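Local coordinates for pesticidal crystal protein Cry2Aa (Bacillus thuringiensis serovar kurstaki, PDB 1I5P) that kills dipteran and lepidopteran larvae by binding to their midgut epithelial cells and causing colloid-osmotic lysis, at residues Y491-I496 with N621-T627; N544-S550 with R586-I592. All coordinates share one frame; numbering follows the deposited sequence.

Contact 1. Residues Y491-I496 with N621-T627; sequences YTGFTI and NIMFVPT
The rings of Phe494 and Phe624 lie almost parallel, in an offset stack with planes at 8° and centroids 4.5 Å apart. The overlap is partial: Phe494 CZ sits 3.5 Å from Phe624 CD1, near the rim of each ring, while Phe624 CB slides under the Phe494 ring off-centre. Phe494 reaches this place because its CG lies between the backbone N and the carbonyl carbon (chi1 63°), which swings the ring over its partner. The two residues are a hydrogen-bonded antiparallel pair, Phe624 N giving a nearly straight bond of 2.8 Å to Phe494 O. Ile496 extends the apolar face, its CD1 3.8 Å from Phe624 CE1 and its CB packed on Ile622; branched and aromatic side chains suit a sheet face turned to the interior.

At the other end Pro626 CB lies over the face of the Tyr491 ring, 4.1 Å from its centroid, and Tyr491 OH accepts a 3.1 Å bond from Thr627 N. The same hydroxyl donates to Ser542 O, which should limit its rotation. Gly493, having no side chain, brings its CA to 2.9 Å from Phe624 O.

Strand 493-496 lies between strand 617-626 and the short parallel strand 267-268, in a sheet of the C-terminal, jelly-roll beta sandwich. The phenylalanine and isoleucine face packs against Tyr534 and Leu536 of strand 530-537, and strand 541-550 flanks 617-626.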
# COMPACT_ATOMS: atom_id res chain seq x y z
N TYR A 491 -20.27 -14.50 0.91
CA TYR A 491 -19.58 -15.01 2.09
C TYR A 491 -18.07 -15.08 1.91
O TYR A 491 -17.48 -16.16 1.84
CB TYR A 491 -20.12 -16.39 2.47
CG TYR A 491 -19.69 -16.85 3.85
CD1 TYR A 491 -19.31 -15.93 4.82
CD2 TYR A 491 -19.70 -18.20 4.19
CE1 TYR A 491 -18.94 -16.33 6.10
CE2 TYR A 491 -19.33 -18.62 5.47
CZ TYR A 491 -18.96 -17.68 6.42
OH TYR A 491 -18.61 -18.06 7.70
N THR A 492 -17.46 -13.91 1.84
CA THR A 492 -16.02 -13.78 1.68
C THR A 492 -15.46 -13.01 2.88
O THR A 492 -16.12 -12.11 3.39
CB THR A 492 -15.68 -13.00 0.39
OG1 THR A 492 -16.24 -13.67 -0.74
CG2 THR A 492 -14.17 -12.88 0.22
N GLY A 493 -14.26 -13.38 3.32
CA GLY A 493 -13.65 -12.68 4.43
C GLY A 493 -13.14 -11.33 3.98
O GLY A 493 -13.12 -11.05 2.78
N PHE A 494 -12.75 -10.47 4.91
CA PHE A 494 -12.26 -9.15 4.55
C PHE A 494 -11.44 -8.52 5.66
O PHE A 494 -11.59 -8.88 6.83
CB PHE A 494 -13.43 -8.23 4.18
CG PHE A 494 -14.39 -7.96 5.31
CD1 PHE A 494 -14.36 -6.74 5.99
CD2 PHE A 494 -15.31 -8.92 5.69
CE1 PHE A 494 -15.25 -6.49 7.03
CE2 PHE A 494 -16.21 -8.68 6.74
CZ PHE A 494 -16.18 -7.46 7.41
N THR A 495 -10.58 -7.58 5.30
CA THR A 495 -9.74 -6.90 6.27
C THR A 495 -10.15 -5.45 6.46
O THR A 495 -10.87 -4.88 5.64
CB THR A 495 -8.25 -6.90 5.84
OG1 THR A 495 -8.11 -6.13 4.64
CG2 THR A 495 -7.76 -8.31 5.59
N ILE A 496 -9.66 -4.87 7.55
CA ILE A 496 -9.91 -3.47 7.88
C ILE A 496 -8.62 -2.92 8.45
O ILE A 496 -8.12 -3.43 9.45
CB ILE A 496 -11.00 -3.29 8.98
CG1 ILE A 496 -12.37 -3.73 8.46
CG2 ILE A 496 -11.04 -1.81 9.40
CD1 ILE A 496 -13.49 -3.55 9.50
N ASN A 621 -3.61 -5.53 11.95
CA ASN A 621 -4.66 -5.82 10.97
C ASN A 621 -5.90 -6.39 11.64
O ASN A 621 -5.82 -7.02 12.70
CB ASN A 621 -4.18 -6.80 9.89
CG ASN A 621 -4.86 -6.56 8.54
OD1 ASN A 621 -5.92 -5.93 8.46
ND2 ASN A 621 -4.25 -7.08 7.47
N ILE A 622 -7.03 -6.16 11.00
CA ILE A 622 -8.31 -6.64 11.49
C ILE A 622 -8.84 -7.50 10.35
O ILE A 622 -9.10 -7.00 9.26
CB ILE A 622 -9.28 -5.46 11.75
CG1 ILE A 622 -8.68 -4.52 12.80
CG2 ILE A 622 -10.64 -5.98 12.22
CD1 ILE A 622 -9.37 -3.16 12.88
N MET A 623 -9.00 -8.79 10.60
CA MET A 623 -9.49 -9.66 9.54
C MET A 623 -10.62 -10.58 9.93
O MET A 623 -10.56 -11.28 10.95
CB MET A 623 -8.34 -10.48 8.95
CG MET A 623 -7.44 -11.09 9.98
SD MET A 623 -5.90 -10.19 10.11
CE MET A 623 -4.85 -11.51 10.70
N PHE A 624 -11.67 -10.56 9.11
CA PHE A 624 -12.84 -11.40 9.31
C PHE A 624 -12.69 -12.56 8.33
O PHE A 624 -12.59 -12.36 7.12
CB PHE A 624 -14.12 -10.62 9.02
CG PHE A 624 -14.32 -9.44 9.92
CD1 PHE A 624 -13.63 -8.26 9.70
CD2 PHE A 624 -15.18 -9.52 11.01
CE1 PHE A 624 -13.79 -7.17 10.55
CE2 PHE A 624 -15.34 -8.43 11.88
CZ PHE A 624 -14.64 -7.25 11.64
N VAL A 625 -12.67 -13.77 8.87
CA VAL A 625 -12.49 -14.96 8.07
C VAL A 625 -13.69 -15.89 8.22
O VAL A 625 -14.23 -16.05 9.32
CB VAL A 625 -11.20 -15.69 8.51
CG1 VAL A 625 -10.94 -16.89 7.62
CG2 VAL A 625 -10.02 -14.71 8.46
N PRO A 626 -14.14 -16.51 7.11
CA PRO A 626 -15.27 -17.42 7.20
C PRO A 626 -14.98 -18.44 8.29
O PRO A 626 -13.89 -19.01 8.35
CB PRO A 626 -15.32 -18.02 5.80
CG PRO A 626 -14.95 -16.82 4.96
CD PRO A 626 -13.73 -16.33 5.71
N THR A 627 -15.97 -18.65 9.15
CA THR A 627 -15.83 -19.56 10.29
C THR A 627 -15.37 -20.98 9.97
O THR A 627 -14.75 -21.63 10.82
CB THR A 627 -17.16 -19.65 11.07
OG1 THR A 627 -18.14 -20.34 10.28
CG2 THR A 627 -17.68 -18.25 11.37

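Contact 2. Residues N544-S550 with R586-I592; sequences NLYLRVS and RFSDINI
An antiparallel strand pair of the C-terminal beta sandwich, with jelly-roll topology, brings Arg548 beside Asp589 and Phe587. Arg548 holds the carboxylate by a bidentate salt bridge: NE meets Asp589 OD1 at 2.9 Å and NH2 meets Asp589 OD2 at 3.2 Å. Both oxygens use their syn lone pairs, and guanidinium and carboxylate are nearly coplanar, 6° apart. One face of the same guanidinium lies over the Phe587 ring in a cation-pi stack, with Arg548 CZ 3.7 Å from the ring centroid and the planes at 24°. The bend at chi3 (-70°) turns the group so that its edge serves the acid while its face covers the ring. Arginine suits this place because it is flat, charged and rich in donors: NH2 also bonds Ser260 O. Asp589 OD2 is shared with Lys263 and Tyr264 OH, and these donors would be expected to favour its ionised form.

As in any antiparallel sheet, side chains alternate between the faces. Tyr546 shares a face with Arg548 and rests obliquely against Asn591. The other face, carrying Leu547, Val549 and Ile590, is turned to strands 555-561 and 564-571 of the opposing sheet. There Leu547 CG packs 3.6 Å from Ile592 CG1, and Val549 CG2 touches Ile590 CG1. Leu547 and Ile590 exchange two backbone bonds, as do Val549 and Ser588. Beyond them Ser550 OG accepts a bond from Arg586 N at 2.8 Å.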
# COMPACT_ATOMS: atom_id res chain seq x y z
N ASN A 544 -15.00 -15.45 11.88
CA ASN A 544 -14.11 -15.56 13.03
C ASN A 544 -13.27 -14.30 12.92
O ASN A 544 -12.70 -14.01 11.87
CB ASN A 544 -13.19 -16.78 12.94
CG ASN A 544 -13.84 -18.04 13.43
OD1 ASN A 544 -14.55 -18.04 14.43
ND2 ASN A 544 -13.60 -19.14 12.72
N LEU A 545 -13.24 -13.52 13.99
CA LEU A 545 -12.47 -12.30 14.00
C LEU A 545 -11.05 -12.59 14.46
O LEU A 545 -10.84 -13.16 15.53
CB LEU A 545 -13.10 -11.26 14.93
CG LEU A 545 -12.32 -9.96 15.14
CD1 LEU A 545 -12.23 -9.18 13.84
CD2 LEU A 545 -13.01 -9.13 16.22
N TYR A 546 -10.09 -12.20 13.63
CA TYR A 546 -8.68 -12.37 13.94
C TYR A 546 -8.05 -10.99 14.00
O TYR A 546 -8.27 -10.15 13.13
CB TYR A 546 -7.96 -13.18 12.85
CG TYR A 546 -8.28 -14.66 12.81
CD1 TYR A 546 -9.41 -15.13 12.16
CD2 TYR A 546 -7.44 -15.59 13.43
CE1 TYR A 546 -9.71 -16.49 12.12
CE2 TYR A 546 -7.72 -16.95 13.40
CZ TYR A 546 -8.86 -17.40 12.74
OH TYR A 546 -9.15 -18.75 12.71
N LEU A 547 -7.26 -10.75 15.04
CA LEU A 547 -6.58 -9.48 15.16
C LEU A 547 -5.10 -9.75 15.01
O LEU A 547 -4.53 -10.54 15.78
CB LEU A 547 -6.85 -8.80 16.51
CG LEU A 547 -8.30 -8.35 16.77
CD1 LEU A 547 -8.34 -7.54 18.05
CD2 LEU A 547 -8.80 -7.51 15.60
N ARG A 548 -4.49 -9.14 14.00
CA ARG A 548 -3.06 -9.29 13.79
C ARG A 548 -2.44 -8.21 14.66
O ARG A 548 -2.69 -7.02 14.45
CB ARG A 548 -2.68 -9.09 12.32
CG ARG A 548 -1.17 -9.09 12.08
CD ARG A 548 -0.81 -9.38 10.62
NE ARG A 548 -1.10 -10.76 10.25
CZ ARG A 548 -0.75 -11.31 9.09
NH1 ARG A 548 -0.10 -10.61 8.18
NH2 ARG A 548 -1.05 -12.58 8.84
N VAL A 549 -1.65 -8.62 15.64
CA VAL A 549 -1.04 -7.66 16.55
C VAL A 549 0.37 -8.03 16.93
O VAL A 549 0.82 -9.16 16.73
CB VAL A 549 -1.86 -7.54 17.86
CG1 VAL A 549 -3.35 -7.50 17.56
CG2 VAL A 549 -1.54 -8.73 18.78
N SER A 550 1.07 -7.05 17.50
CA SER A 550 2.43 -7.25 17.97
C SER A 550 2.47 -6.69 19.39
O SER A 550 2.01 -5.57 19.63
CB SER A 550 3.44 -6.52 17.09
OG SER A 550 4.75 -6.70 17.59
N ARG A 586 6.49 -7.95 15.85
CA ARG A 586 6.50 -9.39 15.61
C ARG A 586 5.05 -9.82 15.74
O ARG A 586 4.58 -10.18 16.82
CB ARG A 586 7.36 -10.11 16.64
CG ARG A 586 8.84 -9.86 16.47
CD ARG A 586 9.61 -10.43 17.64
NE ARG A 586 10.61 -9.48 18.09
CZ ARG A 586 11.16 -9.49 19.30
NH1 ARG A 586 10.79 -10.41 20.19
NH2 ARG A 586 12.06 -8.58 19.63
N PHE A 587 4.34 -9.79 14.61
CA PHE A 587 2.93 -10.11 14.61
C PHE A 587 2.56 -11.54 14.94
O PHE A 587 3.35 -12.48 14.81
CB PHE A 587 2.31 -9.70 13.26
CG PHE A 587 2.27 -10.80 12.23
CD1 PHE A 587 1.29 -11.80 12.28
CD2 PHE A 587 3.19 -10.83 11.18
CE1 PHE A 587 1.24 -12.80 11.30
CE2 PHE A 587 3.14 -11.82 10.20
CZ PHE A 587 2.17 -12.81 10.27
N SER A 588 1.31 -11.67 15.38
CA SER A 588 0.71 -12.94 15.70
C SER A 588 -0.77 -12.70 15.46
O SER A 588 -1.27 -11.61 15.75
CB SER A 588 0.93 -13.32 17.16
OG SER A 588 0.38 -14.60 17.42
N ASP A 589 -1.47 -13.69 14.92
CA ASP A 589 -2.89 -13.55 14.66
C ASP A 589 -3.67 -14.11 15.84
O ASP A 589 -3.61 -15.30 16.12
CB ASP A 589 -3.28 -14.28 13.37
CG ASP A 589 -2.65 -13.64 12.15
OD1 ASP A 589 -2.28 -12.45 12.22
OD2 ASP A 589 -2.52 -14.33 11.11
N ILE A 590 -4.39 -13.23 16.53
CA ILE A 590 -5.17 -13.63 17.69
C ILE A 590 -6.61 -13.93 17.30
O ILE A 590 -7.31 -13.07 16.76
CB ILE A 590 -5.21 -12.53 18.76
CG1 ILE A 590 -3.82 -11.91 18.95
CG2 ILE A 590 -5.74 -13.11 20.06
CD1 ILE A 590 -2.75 -12.88 19.43
N ASN A 591 -7.05 -15.15 17.58
CA ASN A 591 -8.42 -15.55 17.27
C ASN A 591 -9.29 -15.00 18.40
O ASN A 591 -9.27 -15.50 19.52
CB ASN A 591 -8.51 -17.08 17.20
CG ASN A 591 -9.87 -17.58 16.71
OD1 ASN A 591 -10.02 -18.74 16.32
ND2 ASN A 591 -10.86 -16.70 16.72
N ILE A 592 -10.05 -13.96 18.09
CA ILE A 592 -10.92 -13.33 19.07
C ILE A 592 -12.21 -14.12 19.27
O ILE A 592 -12.67 -14.30 20.39
CB ILE A 592 -11.30 -11.90 18.65
CG1 ILE A 592 -10.02 -11.07 18.41
CG2 ILE A 592 -12.15 -11.25 19.72
CD1 ILE A 592 -9.08 -11.03 19.60

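Both contacts join antiparallel strands of one sheet, and strands 617-626 and 541-550 are neighbours in it, so Val625 O receives Asn544 N and Asn621 O receives Arg548 N. Contact 2 is nested in the chain between the two segments of contact 1. Contact 1 is the more buried; its side-chain packing is chiefly aromatic and aliphatic, with a tyrosine hydroxyl among its few polar groups. Contact 2 is only partly buried, with Asn591 exposed: one face has an aliphatic cluster, the other a salt bridge and cation-pi stack linked to Ser260, Lys263 and Tyr264. Met623 bridges them, its CE packing on Asp589 OD1.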